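Local coordinates for basic blue protein (PDB 2CBP) that binds a single type 1 copper ion as a phytocyanin and, like other blue copper proteins, probably carries electrons, at residues 2-7 and 31-36; 27-32 and 65-70; 47-52 and 90-95. All coordinates share one frame; numbering follows the deposited sequence.

Contact 1. Residues 2-7 and 31-36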
ATOM      1  N   VAL A   2      -4.488  -9.324  10.840  1.00 16.57           N
ATOM      2  CA  VAL A   2      -4.682  -7.966  10.308  1.00 15.02           C
ATOM      3  C   VAL A   2      -3.588  -7.042  10.829  1.00 13.85           C
ATOM      4  O   VAL A   2      -3.223  -7.055  12.005  1.00 15.78           O
ATOM      5  CB  VAL A   2      -6.071  -7.427  10.712  1.00 16.53           C
ATOM      6  CG1 VAL A   2      -6.333  -6.031  10.179  1.00 17.67           C
ATOM      7  CG2 VAL A   2      -7.151  -8.414  10.358  1.00 16.86           C
ATOM      8  N   TYR A   3      -3.084  -6.231   9.924  1.00  9.99           N
ATOM      9  CA  TYR A   3      -2.059  -5.236  10.184  1.00 10.09           C
ATOM     10  C   TYR A   3      -2.610  -3.862   9.747  1.00  6.45           C
ATOM     11  O   TYR A   3      -3.213  -3.789   8.676  1.00 15.43           O
ATOM     12  CB  TYR A   3      -0.752  -5.486   9.414  1.00 10.34           C
ATOM     13  CG  TYR A   3      -0.102  -6.796   9.821  1.00 15.23           C
ATOM     14  CD1 TYR A   3      -0.571  -8.010   9.333  1.00 15.14           C
ATOM     15  CD2 TYR A   3       0.960  -6.797  10.722  1.00 18.78           C
ATOM     16  CE1 TYR A   3      -0.003  -9.218   9.711  1.00 18.65           C
ATOM     17  CE2 TYR A   3       1.547  -8.005  11.117  1.00 24.83           C
ATOM     18  CZ  TYR A   3       1.058  -9.203  10.603  1.00 21.91           C
ATOM     19  OH  TYR A   3       1.617 -10.393  10.977  1.00 25.32           O
ATOM     20  N   VAL A   4      -2.353  -2.898  10.598  1.00  6.45           N
ATOM     21  CA  VAL A   4      -2.775  -1.517  10.304  1.00  8.98           C
ATOM     22  C   VAL A   4      -1.515  -0.813   9.755  1.00  5.18           C
ATOM     23  O   VAL A   4      -0.531  -0.558  10.464  1.00 10.66           O
ATOM     24  CB  VAL A   4      -3.403  -0.829  11.517  1.00  6.26           C
ATOM     25  CG1 VAL A   4      -3.899   0.578  11.152  1.00 11.14           C
ATOM     26  CG2 VAL A   4      -4.496  -1.673  12.148  1.00  7.39           C
ATOM     27  N   VAL A   5      -1.578  -0.566   8.469  1.00  6.80           N
ATOM     28  CA  VAL A   5      -0.474   0.113   7.766  1.00  9.19           C
ATOM     29  C   VAL A   5      -0.167   1.471   8.375  1.00  4.89           C
ATOM     30  O   VAL A   5      -1.052   2.347   8.483  1.00 10.70           O
ATOM     31  CB  VAL A   5      -0.840   0.238   6.268  1.00  9.00           C
ATOM     32  CG1 VAL A   5       0.257   1.010   5.524  1.00 11.92           C
ATOM     33  CG2 VAL A   5      -1.143  -1.094   5.644  1.00  9.05           C
ATOM     34  N   GLY A   6       1.074   1.668   8.764  1.00  7.62           N
ATOM     35  CA  GLY A   6       1.563   2.904   9.366  1.00  6.27           C
ATOM     36  C   GLY A   6       1.200   3.051  10.832  1.00  6.22           C
ATOM     37  O   GLY A   6       1.460   4.128  11.445  1.00  7.88           O
ATOM     38  N   GLY A   7       0.630   2.009  11.420  1.00  5.25           N
ATOM     39  CA  GLY A   7       0.247   2.094  12.855  1.00  7.89           C
ATOM     40  C   GLY A   7      -0.761   3.223  13.106  1.00  8.32           C
ATOM     41  O   GLY A   7      -1.710   3.439  12.325  1.00  8.87           O
ATOM     42  N   LEU A  31      -4.803  -3.195   6.463  1.00  5.89           N
ATOM     43  CA  LEU A  31      -5.864  -2.187   6.697  1.00  7.84           C
ATOM     44  C   LEU A  31      -5.259  -0.792   6.521  1.00  3.98           C
ATOM     45  O   LEU A  31      -4.337  -0.406   7.235  1.00  3.82           O
ATOM     46  CB  LEU A  31      -6.462  -2.382   8.068  0.50  6.87           C
ATOM     47  CG  LEU A  31      -7.751  -1.630   8.392  0.50  9.78           C
ATOM     48  CD1 LEU A  31      -8.517  -2.446   9.403  0.50  9.68           C
ATOM     49  CD2 LEU A  31      -7.497  -0.230   8.884  0.50 11.84           C
ATOM     50  N   PHE A  32      -5.828  -0.072   5.566  1.00  4.11           N
ATOM     51  CA  PHE A  32      -5.403   1.269   5.184  1.00  2.16           C
ATOM     52  C   PHE A  32      -6.411   2.335   5.615  1.00  3.86           C
ATOM     53  O   PHE A  32      -7.530   2.336   5.094  1.00  6.19           O
ATOM     54  CB  PHE A  32      -5.238   1.351   3.646  1.00  3.98           C
ATOM     55  CG  PHE A  32      -4.173   0.496   3.019  1.00  4.22           C
ATOM     56  CD1 PHE A  32      -4.397  -0.840   2.736  1.00  5.45           C
ATOM     57  CD2 PHE A  32      -2.928   1.060   2.693  1.00  8.79           C
ATOM     58  CE1 PHE A  32      -3.406  -1.637   2.163  1.00  3.40           C
ATOM     59  CE2 PHE A  32      -1.923   0.286   2.102  1.00  7.71           C
ATOM     60  CZ  PHE A  32      -2.183  -1.064   1.837  1.00  3.57           C
ATOM     61  N   ASN A  33      -5.934   3.191   6.503  1.00 10.40           N
ATOM     62  CA  ASN A  33      -6.736   4.304   7.021  1.00  8.01           C
ATOM     63  C   ASN A  33      -6.211   5.646   6.490  1.00  6.30           C
ATOM     64  O   ASN A  33      -5.016   5.939   6.721  1.00  4.09           O
ATOM     65  CB  ASN A  33      -6.704   4.373   8.548  1.00  8.02           C
ATOM     66  CG  ASN A  33      -7.376   3.224   9.266  1.00  8.72           C
ATOM     67  OD1 ASN A  33      -8.492   2.818   8.926  1.00 12.12           O
ATOM     68  ND2 ASN A  33      -6.682   2.746  10.274  1.00 12.22           N
ATOM     69  N   TYR A  34      -7.119   6.404   5.901  1.00  5.91           N
ATOM     70  CA  TYR A  34      -6.753   7.730   5.373  1.00  6.02           C
ATOM     71  C   TYR A  34      -7.974   8.522   4.944  1.00  8.40           C
ATOM     72  O   TYR A  34      -9.105   7.995   4.859  1.00  5.20           O
ATOM     73  CB  TYR A  34      -5.810   7.516   4.117  1.00  4.95           C
ATOM     74  CG  TYR A  34      -6.551   6.694   3.110  1.00  2.25           C
ATOM     75  CD1 TYR A  34      -6.611   5.291   3.189  1.00  3.00           C
ATOM     76  CD2 TYR A  34      -7.246   7.309   2.044  1.00  3.68           C
ATOM     77  CE1 TYR A  34      -7.323   4.552   2.295  1.00  2.00           C
ATOM     78  CE2 TYR A  34      -7.965   6.556   1.140  1.00  5.18           C
ATOM     79  CZ  TYR A  34      -8.007   5.169   1.252  1.00  5.88           C
ATOM     80  OH  TYR A  34      -8.757   4.503   0.317  1.00  6.12           O
ATOM     81  N   ASN A  35      -7.706   9.780   4.626  1.00  8.96           N
ATOM     82  CA  ASN A  35      -8.719  10.727   4.112  1.00  6.56           C
ATOM     83  C   ASN A  35      -8.764  10.584   2.597  1.00  2.00           C
ATOM     84  O   ASN A  35      -7.818  11.074   1.976  1.00  5.63           O
ATOM     85  CB  ASN A  35      -8.285  12.145   4.489  1.00 11.35           C
ATOM     86  CG  ASN A  35      -9.326  13.175   4.038  1.00 15.19           C
ATOM     87  OD1 ASN A  35     -10.124  12.931   3.123  1.00 12.28           O
ATOM     88  ND2 ASN A  35      -9.314  14.323   4.710  1.00 14.13           N
ATOM     89  N   PRO A  36      -9.785   9.987   2.046  1.00  2.38           N
ATOM     90  CA  PRO A  36      -9.915   9.755   0.606  1.00  6.93           C
ATOM     91  C   PRO A  36      -9.965  10.963  -0.274  1.00  4.50           C
ATOM     92  O   PRO A  36      -9.833  10.785  -1.519  1.00  6.17           O
ATOM     93  CB  PRO A  36     -11.137   8.836   0.431  1.00  9.82           C
ATOM     94  CG  PRO A  36     -11.959   9.106   1.677  1.00 13.90           C
ATOM     95  CD  PRO A  36     -10.931   9.377   2.765  1.00 11.02           C
TER
HETATM   96  O   HOH W   1      -3.842   2.263   7.962  1.00  5.01           O
HETATM   97  O   HOH W   2      -4.463   4.137  11.580  1.00 14.86           O
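Val5 CG2 sits over the centre of the Phe32 ring, a CH-pi contact of 3.9 Å from that methyl carbon to the ring centroid and 11° off the normal. CG2 stands anti to the carbonyl carbon, beside the backbone N, and from there covers the ring; CG1 approaches its rim at CE2. An alanine in place of Phe32 would probably leave this methyl without its aromatic platform and open a gap among Val5, Trp11 and Phe77. On the face of the sheet that carries Val4 and Leu31, Val4 CG1 lies 3.6 Å from Asn33 ND2. Behind these side chains is a parallel bridge: Leu31 N donates to Tyr3 O at 2.8 Å, and Leu31 O accepts from Val5 N at 3.0 Å. A water also donates to Leu31 O and to Val5 O and accepts from Asn33 N, continuing the pairing where the strands part. A second water joins Gly7 O to Asn33 ND2 at the end of the type II beta turn from Val4 to Gly7. Strand 2-4 is an outer strand of the three-stranded sheet, beside 29-33, whose other neighbour is strand 65-69, while the Phe32 side chain also touches Val41 of strand 41-44.

Contact 2. Residues 27-32 and 65-70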
ATOM      1  N   GLY A  27      -3.133 -14.506   2.856  1.00 12.93           N
ATOM      2  CA  GLY A  27      -4.402 -14.429   3.566  1.00 13.70           C
ATOM      3  C   GLY A  27      -4.445 -13.343   4.618  1.00 12.59           C
ATOM      4  O   GLY A  27      -5.558 -12.993   5.066  1.00 12.28           O
ATOM      5  N   ASP A  28      -3.294 -12.841   5.002  1.00 10.83           N
ATOM      6  CA  ASP A  28      -3.224 -11.740   5.994  1.00 11.29           C
ATOM      7  C   ASP A  28      -3.935 -10.547   5.310  1.00 11.32           C
ATOM      8  O   ASP A  28      -4.090 -10.499   4.076  1.00 12.04           O
ATOM      9  CB  ASP A  28      -1.825 -11.425   6.434  1.00 11.00           C
ATOM     10  CG  ASP A  28      -1.203 -12.342   7.453  1.00 13.05           C
ATOM     11  OD1 ASP A  28      -1.942 -13.254   7.955  1.00 11.14           O
ATOM     12  OD2 ASP A  28      -0.029 -12.222   7.819  1.00 12.86           O
ATOM     13  N   ILE A  29      -4.372  -9.616   6.132  1.00 10.54           N
ATOM     14  CA  ILE A  29      -5.067  -8.413   5.707  1.00  8.12           C
ATOM     15  C   ILE A  29      -4.306  -7.147   6.112  1.00  6.83           C
ATOM     16  O   ILE A  29      -3.838  -6.995   7.236  1.00  7.71           O
ATOM     17  CB  ILE A  29      -6.470  -8.308   6.327  1.00 13.49           C
ATOM     18  CG1 ILE A  29      -7.294  -9.485   5.839  1.00 21.04           C
ATOM     19  CG2 ILE A  29      -7.158  -7.005   5.956  1.00  9.11           C
ATOM     20  CD1 ILE A  29      -8.559  -9.761   6.650  1.00 27.04           C
ATOM     21  N   LEU A  30      -4.223  -6.242   5.128  1.00  6.97           N
ATOM     22  CA  LEU A  30      -3.602  -4.940   5.341  1.00  5.64           C
ATOM     23  C   LEU A  30      -4.807  -3.962   5.414  1.00  5.50           C
ATOM     24  O   LEU A  30      -5.662  -4.018   4.522  1.00  7.43           O
ATOM     25  CB  LEU A  30      -2.660  -4.477   4.263  1.00  7.23           C
ATOM     26  CG  LEU A  30      -1.409  -5.306   4.003  1.00  4.90           C
ATOM     27  CD1 LEU A  30      -0.485  -4.529   3.109  1.00  8.13           C
ATOM     28  CD2 LEU A  30      -0.738  -5.709   5.277  1.00  9.25           C
ATOM     29  N   LEU A  31      -4.803  -3.195   6.463  1.00  5.89           N
ATOM     30  CA  LEU A  31      -5.864  -2.187   6.697  1.00  7.84           C
ATOM     31  C   LEU A  31      -5.259  -0.792   6.521  1.00  3.98           C
ATOM     32  O   LEU A  31      -4.337  -0.406   7.235  1.00  3.82           O
ATOM     33  CB  LEU A  31      -6.462  -2.382   8.068  0.50  6.87           C
ATOM     34  CG  LEU A  31      -7.751  -1.630   8.392  0.50  9.78           C
ATOM     35  CD1 LEU A  31      -8.517  -2.446   9.403  0.50  9.68           C
ATOM     36  CD2 LEU A  31      -7.497  -0.230   8.884  0.50 11.84           C
ATOM     37  N   PHE A  32      -5.828  -0.072   5.566  1.00  4.11           N
ATOM     38  CA  PHE A  32      -5.403   1.269   5.184  1.00  2.16           C
ATOM     39  C   PHE A  32      -6.411   2.335   5.615  1.00  3.86           C
ATOM     40  O   PHE A  32      -7.530   2.336   5.094  1.00  6.19           O
ATOM     41  CB  PHE A  32      -5.238   1.351   3.646  1.00  3.98           C
ATOM     42  CG  PHE A  32      -4.173   0.496   3.019  1.00  4.22           C
ATOM     43  CD1 PHE A  32      -4.397  -0.840   2.736  1.00  5.45           C
ATOM     44  CD2 PHE A  32      -2.928   1.060   2.693  1.00  8.79           C
ATOM     45  CE1 PHE A  32      -3.406  -1.637   2.163  1.00  3.40           C
ATOM     46  CE2 PHE A  32      -1.923   0.286   2.102  1.00  7.71           C
ATOM     47  CZ  PHE A  32      -2.183  -1.064   1.837  1.00  3.57           C
ATOM     48  N   ARG A  65     -10.872   3.380   4.566  1.00  7.69           N
ATOM     49  CA  ARG A  65     -10.654   2.247   5.479  1.00  7.40           C
ATOM     50  C   ARG A  65     -10.670   0.934   4.704  1.00  9.57           C
ATOM     51  O   ARG A  65     -11.590   0.127   4.925  1.00 10.45           O
ATOM     52  CB  ARG A  65     -11.723   2.159   6.597  1.00 12.53           C
ATOM     53  CG  ARG A  65     -11.289   1.306   7.772  1.00 22.00           C
ATOM     54  CD  ARG A  65     -12.331   0.898   8.706  1.00 29.04           C
ATOM     55  NE  ARG A  65     -12.796   1.768   9.717  1.00 35.86           N
ATOM     56  CZ  ARG A  65     -12.178   2.709  10.415  1.00 37.70           C
ATOM     57  NH1 ARG A  65     -10.903   2.989  10.193  1.00 39.68           N
ATOM     58  NH2 ARG A  65     -12.844   3.398  11.355  1.00 35.67           N
ATOM     59  N   ASP A  66      -9.707   0.743   3.823  1.00  9.98           N
ATOM     60  CA  ASP A  66      -9.642  -0.452   2.992  1.00  5.49           C
ATOM     61  C   ASP A  66      -8.959  -1.619   3.706  1.00  9.28           C
ATOM     62  O   ASP A  66      -7.961  -1.443   4.379  1.00  8.92           O
ATOM     63  CB  ASP A  66      -8.924  -0.201   1.662  1.00  7.88           C
ATOM     64  CG  ASP A  66      -9.374   1.096   1.012  1.00  8.20           C
ATOM     65  OD1 ASP A  66     -10.624   1.111   0.739  1.00  7.39           O
ATOM     66  OD2 ASP A  66      -8.574   1.976   0.791  1.00 11.08           O
ATOM     67  N   GLN A  67      -9.570  -2.786   3.491  1.00 10.08           N
ATOM     68  CA  GLN A  67      -9.078  -4.063   4.040  1.00 12.00           C
ATOM     69  C   GLN A  67      -8.664  -4.916   2.835  1.00  7.77           C
ATOM     70  O   GLN A  67      -9.543  -5.404   2.123  1.00 11.54           O
ATOM     71  CB  GLN A  67     -10.116  -4.768   4.888  1.00 13.40           C
ATOM     72  CG  GLN A  67     -10.374  -4.085   6.212  1.00 23.11           C
ATOM     73  CD  GLN A  67     -11.001  -4.971   7.265  1.00 34.11           C
ATOM     74  OE1 GLN A  67     -10.394  -5.925   7.768  1.00 38.78           O
ATOM     75  NE2 GLN A  67     -12.237  -4.624   7.615  1.00 37.06           N
ATOM     76  N   ILE A  68      -7.372  -5.019   2.625  1.00  9.01           N
ATOM     77  CA  ILE A  68      -6.810  -5.783   1.496  1.00  9.17           C
ATOM     78  C   ILE A  68      -6.121  -7.061   1.934  1.00  5.26           C
ATOM     79  O   ILE A  68      -5.180  -7.131   2.707  1.00  6.12           O
ATOM     80  CB  ILE A  68      -5.892  -4.889   0.638  1.00 12.08           C
ATOM     81  CG1 ILE A  68      -6.720  -3.675   0.229  1.00 12.18           C
ATOM     82  CG2 ILE A  68      -5.416  -5.666  -0.561  1.00  9.99           C
ATOM     83  CD1 ILE A  68      -6.018  -2.537  -0.473  1.00 19.24           C
ATOM     84  N   LYS A  69      -6.673  -8.162   1.404  1.00  5.59           N
ATOM     85  CA  LYS A  69      -6.200  -9.518   1.709  1.00 12.69           C
ATOM     86  C   LYS A  69      -5.020  -9.788   0.769  1.00 11.14           C
ATOM     87  O   LYS A  69      -5.101  -9.549  -0.438  1.00 12.40           O
ATOM     88  CB  LYS A  69      -7.271 -10.565   1.551  0.50 10.95           C
ATOM     89  CG  LYS A  69      -7.119 -11.863   2.332  0.50 18.60           C
ATOM     90  CD  LYS A  69      -8.190 -12.871   1.898  0.50 21.53           C
ATOM     91  CE  LYS A  69      -8.138 -14.137   2.731  0.50 26.25           C
ATOM     92  NZ  LYS A  69      -6.772 -14.713   2.746  0.50 27.40           N
ATOM     93  N   LEU A  70      -3.958 -10.273   1.381  1.00  9.29           N
ATOM     94  CA  LEU A  70      -2.759 -10.556   0.600  1.00  7.79           C
ATOM     95  C   LEU A  70      -2.710 -11.943  -0.019  1.00 11.82           C
ATOM     96  O   LEU A  70      -2.889 -12.972   0.653  1.00 13.85           O
ATOM     97  CB  LEU A  70      -1.581 -10.439   1.563  1.00  8.00           C
ATOM     98  CG  LEU A  70      -1.238  -9.072   2.128  1.00 10.55           C
ATOM     99  CD1 LEU A  70      -0.008  -9.215   2.992  1.00 11.78           C
ATOM    100  CD2 LEU A  70      -1.019  -8.049   1.038  1.00 13.74           C
TER
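Leu30 and Ile68 form a hydrogen-bonded antiparallel pair, N to O in both directions, within a ladder in which strands 29-32 and 65-69 run at 161° to one another. This is the antiparallel half of the mixed sheet 2-4, 29-33, 65-69, part of the plastocyanin-like beta-sandwich of the blue copper proteins. Farther along, Phe32 N donates to Asp66 O, and Asp66 N returns a more bent bond to Phe32 O. At the non-hydrogen-bonded pairs, CA-H groups point at carbonyls instead, Leu31 CA lying 3.2 Å from Asp66 O.

Side chains alternate between two faces. On the inner one, Ile68 CD1 approaches the Phe32 ring obliquely, 3.8 Å from CE1, while Asp66 O lies at the edge of that ring in its plane. Leu30 CG meets Leu70 CD2 at 4.1 Å, the two side chains crossing; Leu30, Ile68 and Leu70 all touch Phe77 of strand 73-78. Asp66 turns OD1 to the Ser63 hydroxyl and OD2 to that of Tyr34, so both oxygens of this buried carboxylate have a partner, which would probably help it stay ionised.

The other face is more open to solvent. In the conformer modelled here, Leu31 and Gln67 lie side by side and point the same way, with CD1 of Leu31 4.0 Å from CG of Gln67. Ile29 CG2, anti to the backbone N, reaches Gln67 CB at 3.9 Å. Beyond the strands the pairing continues: Leu70 N donates to Asp28 O at 2.7 Å, and Gly27 N donates to Leu70 O, also at 2.7 Å, with an N-H...O angle of 171°.

Contact 3. Residues 47-52 and 90-95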
ATOM      1  N   GLY A  47       7.521  -2.768 -11.059  1.00  4.30           N
ATOM      2  CA  GLY A  47       7.928  -1.683 -11.941  1.00  8.22           C
ATOM      3  C   GLY A  47       7.308  -0.342 -11.602  1.00  9.12           C
ATOM      4  O   GLY A  47       7.979   0.720 -11.548  1.00  9.60           O
ATOM      5  N   GLY A  48       6.011  -0.385 -11.395  1.00  7.96           N
ATOM      6  CA  GLY A  48       5.192   0.773 -11.039  1.00 10.19           C
ATOM      7  C   GLY A  48       5.607   1.283  -9.671  1.00 12.62           C
ATOM      8  O   GLY A  48       5.708   2.507  -9.429  1.00 13.33           O
ATOM      9  N   PHE A  49       5.890   0.328  -8.781  1.00  7.74           N
ATOM     10  CA  PHE A  49       6.309   0.674  -7.428  1.00  6.35           C
ATOM     11  C   PHE A  49       7.612   1.497  -7.502  1.00 10.00           C
ATOM     12  O   PHE A  49       7.767   2.515  -6.823  1.00 10.43           O
ATOM     13  CB  PHE A  49       6.480  -0.532  -6.526  1.00  8.26           C
ATOM     14  CG  PHE A  49       7.094  -0.335  -5.185  1.00  6.63           C
ATOM     15  CD1 PHE A  49       6.299   0.041  -4.072  1.00  4.40           C
ATOM     16  CD2 PHE A  49       8.455  -0.510  -4.986  1.00  6.32           C
ATOM     17  CE1 PHE A  49       6.859   0.219  -2.818  1.00  8.09           C
ATOM     18  CE2 PHE A  49       9.023  -0.336  -3.733  1.00  9.20           C
ATOM     19  CZ  PHE A  49       8.250   0.038  -2.639  1.00  8.91           C
ATOM     20  N   SER A  50       8.519   0.988  -8.326  1.00  6.15           N
ATOM     21  CA  SER A  50       9.828   1.636  -8.460  1.00  7.05           C
ATOM     22  C   SER A  50       9.780   2.962  -9.159  1.00  7.10           C
ATOM     23  O   SER A  50      10.491   3.884  -8.682  1.00 15.33           O
ATOM     24  CB  SER A  50      10.812   0.674  -9.129  1.00 13.30           C
ATOM     25  OG  SER A  50      11.116  -0.410  -8.250  1.00 20.36           O
ATOM     26  N   THR A  51       9.024   3.110 -10.227  1.00  9.02           N
ATOM     27  CA  THR A  51       8.977   4.374 -10.980  1.00  6.01           C
ATOM     28  C   THR A  51       7.849   5.323 -10.605  1.00  9.22           C
ATOM     29  O   THR A  51       7.794   6.449 -11.126  1.00  6.73           O
ATOM     30  CB  THR A  51       8.893   4.038 -12.484  1.00 10.72           C
ATOM     31  OG1 THR A  51       7.635   3.384 -12.661  1.00 11.37           O
ATOM     32  CG2 THR A  51      10.054   3.174 -12.950  1.00 14.04           C
ATOM     33  N   CYS A  52       6.945   4.852  -9.771  1.00  7.33           N
ATOM     34  CA  CYS A  52       5.783   5.642  -9.358  1.00  4.26           C
ATOM     35  C   CYS A  52       4.881   5.877 -10.558  1.00 10.43           C
ATOM     36  O   CYS A  52       4.195   6.906 -10.646  1.00  9.76           O
ATOM     37  CB  CYS A  52       6.241   6.938  -8.667  1.00  5.56           C
ATOM     38  SG  CYS A  52       6.814   6.618  -6.998  1.00  6.39           S
ATOM     39  N   LYS A  90       4.282   4.624  -0.377  1.00  5.67           N
ATOM     40  CA  LYS A  90       4.310   3.324  -1.053  1.00  3.63           C
ATOM     41  C   LYS A  90       4.892   2.261  -0.126  1.00  2.72           C
ATOM     42  O   LYS A  90       5.697   2.584   0.762  1.00  4.26           O
ATOM     43  CB  LYS A  90       5.217   3.402  -2.316  1.00  8.68           C
ATOM     44  CG  LYS A  90       6.628   3.767  -1.931  1.00 10.96           C
ATOM     45  CD  LYS A  90       7.742   3.467  -2.849  1.00 21.65           C
ATOM     46  CE  LYS A  90       7.714   4.062  -4.204  1.00 20.59           C
ATOM     47  NZ  LYS A  90       9.044   3.859  -4.888  1.00 17.14           N
ATOM     48  N   ILE A  91       4.442   1.020  -0.339  1.00  7.61           N
ATOM     49  CA  ILE A  91       4.931  -0.109   0.453  1.00  2.83           C
ATOM     50  C   ILE A  91       5.014  -1.345  -0.439  1.00  2.00           C
ATOM     51  O   ILE A  91       4.252  -1.569  -1.382  1.00  2.66           O
ATOM     52  CB  ILE A  91       4.157  -0.469   1.711  1.00  6.67           C
ATOM     53  CG1 ILE A  91       2.705  -0.724   1.367  1.00  8.14           C
ATOM     54  CG2 ILE A  91       4.313   0.591   2.793  1.00  6.74           C
ATOM     55  CD1 ILE A  91       1.782  -1.276   2.460  1.00  9.06           C
ATOM     56  N   ALA A  92       5.995  -2.165  -0.041  1.00  5.14           N
ATOM     57  CA  ALA A  92       6.205  -3.450  -0.734  1.00  6.35           C
ATOM     58  C   ALA A  92       6.171  -4.526   0.391  1.00  6.04           C
ATOM     59  O   ALA A  92       6.818  -4.348   1.406  1.00  5.05           O
ATOM     60  CB  ALA A  92       7.462  -3.487  -1.542  1.00  8.08           C
ATOM     61  N   VAL A  93       5.411  -5.587   0.095  1.00  6.52           N
ATOM     62  CA  VAL A  93       5.309  -6.697   1.063  1.00  4.11           C
ATOM     63  C   VAL A  93       5.451  -8.035   0.329  1.00  2.58           C
ATOM     64  O   VAL A  93       5.193  -8.144  -0.881  1.00  5.17           O
ATOM     65  CB  VAL A  93       4.004  -6.592   1.868  1.00  8.39           C
ATOM     66  CG1 VAL A  93       3.742  -5.201   2.435  1.00  7.15           C
ATOM     67  CG2 VAL A  93       2.793  -7.056   1.079  1.00 10.36           C
ATOM     68  N   ASN A  94       5.841  -9.025   1.109  1.00  4.85           N
ATOM     69  CA  ASN A  94       5.977 -10.408   0.599  1.00  3.78           C
ATOM     70  C   ASN A  94       5.180 -11.313   1.568  1.00  6.58           C
ATOM     71  O   ASN A  94       5.479 -11.256   2.765  1.00  8.54           O
ATOM     72  CB  ASN A  94       7.410 -10.883   0.456  1.00  6.29           C
ATOM     73  CG  ASN A  94       7.424 -12.284  -0.202  1.00  4.82           C
ATOM     74  OD1 ASN A  94       6.925 -12.447  -1.310  1.00  8.39           O
ATOM     75  ND2 ASN A  94       8.021 -13.240   0.495  1.00  6.20           N
ATOM     76  N   ALA A  95       4.261 -12.054   0.975  1.00  6.16           N
ATOM     77  CA  ALA A  95       3.446 -12.965   1.792  1.00  9.57           C
ATOM     78  C   ALA A  95       3.886 -14.409   1.524  1.00 12.66           C
ATOM     79  O   ALA A  95       3.906 -14.853   0.370  1.00 12.17           O
ATOM     80  CB  ALA A  95       1.975 -12.759   1.535  1.00 12.45           C
TER
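Phe49 and Lys90 cross at about a right angle where helix 46-51 packs on the edge strand 90-95 of the four-stranded sheet. The axes of 47-51 and 90-95 run at 143° and approach to 9.4 Å. At the start of the segment, Gly47 O accepts from both Thr51 N and Thr51 OG1, which come from opposite faces of its carbonyl plane and so secure the last turn. Phe49 then carries the contact. Its CG is anti to the backbone N, and its ring lies between two side chains of the strand. Lys90 covers one face, with CD 3.4 Å from Phe49 CE1, and the methyl of Ala92 covers the opposite face, offset toward the rim, 3.8 Å from Phe49 CZ. A bend at chi3 (59°) turns CE of Lys90 over the ring centre. Beyond it, NZ donates to Phe49 O at 2.7 Å, from above the carbonyl plane by 26°. Cys52, the first residue to leave the helix, has positive phi; its SG is 3.9 Å from Lys90 CE and is joined in a disulfide to Cys85, next to the copper ligand His84. One residue, Phe49, therefore meets the lysine twice: its carbonyl takes the ammonium hydrogen bond, and its ring lies 4.3 Å from NZ to centroid in cation-pi geometry, a pairing likely to help stabilise the buried positive charge.

From the N terminus, strand 2-4 opens contact 1, which closes when the chain returns along 31-36. Contact 2 begins at 27-32, overlapping that return by Leu31 and Phe32, and closes only at 65-70, so strand 29-33 has one partner along each side. Contact 3 opens at 47-52, within the loop of contact 2, and closes at 90-95, after that loop has ended; the two therefore cross, whereas contacts 1 and 3 follow in series. Contacts 1 and 2 build one sheet, and contact 3 sets the helix against the other. The sheets meet through Ile91 CD1, which packs on Val5, Leu30 and Phe32, and through Leu70 against Val93.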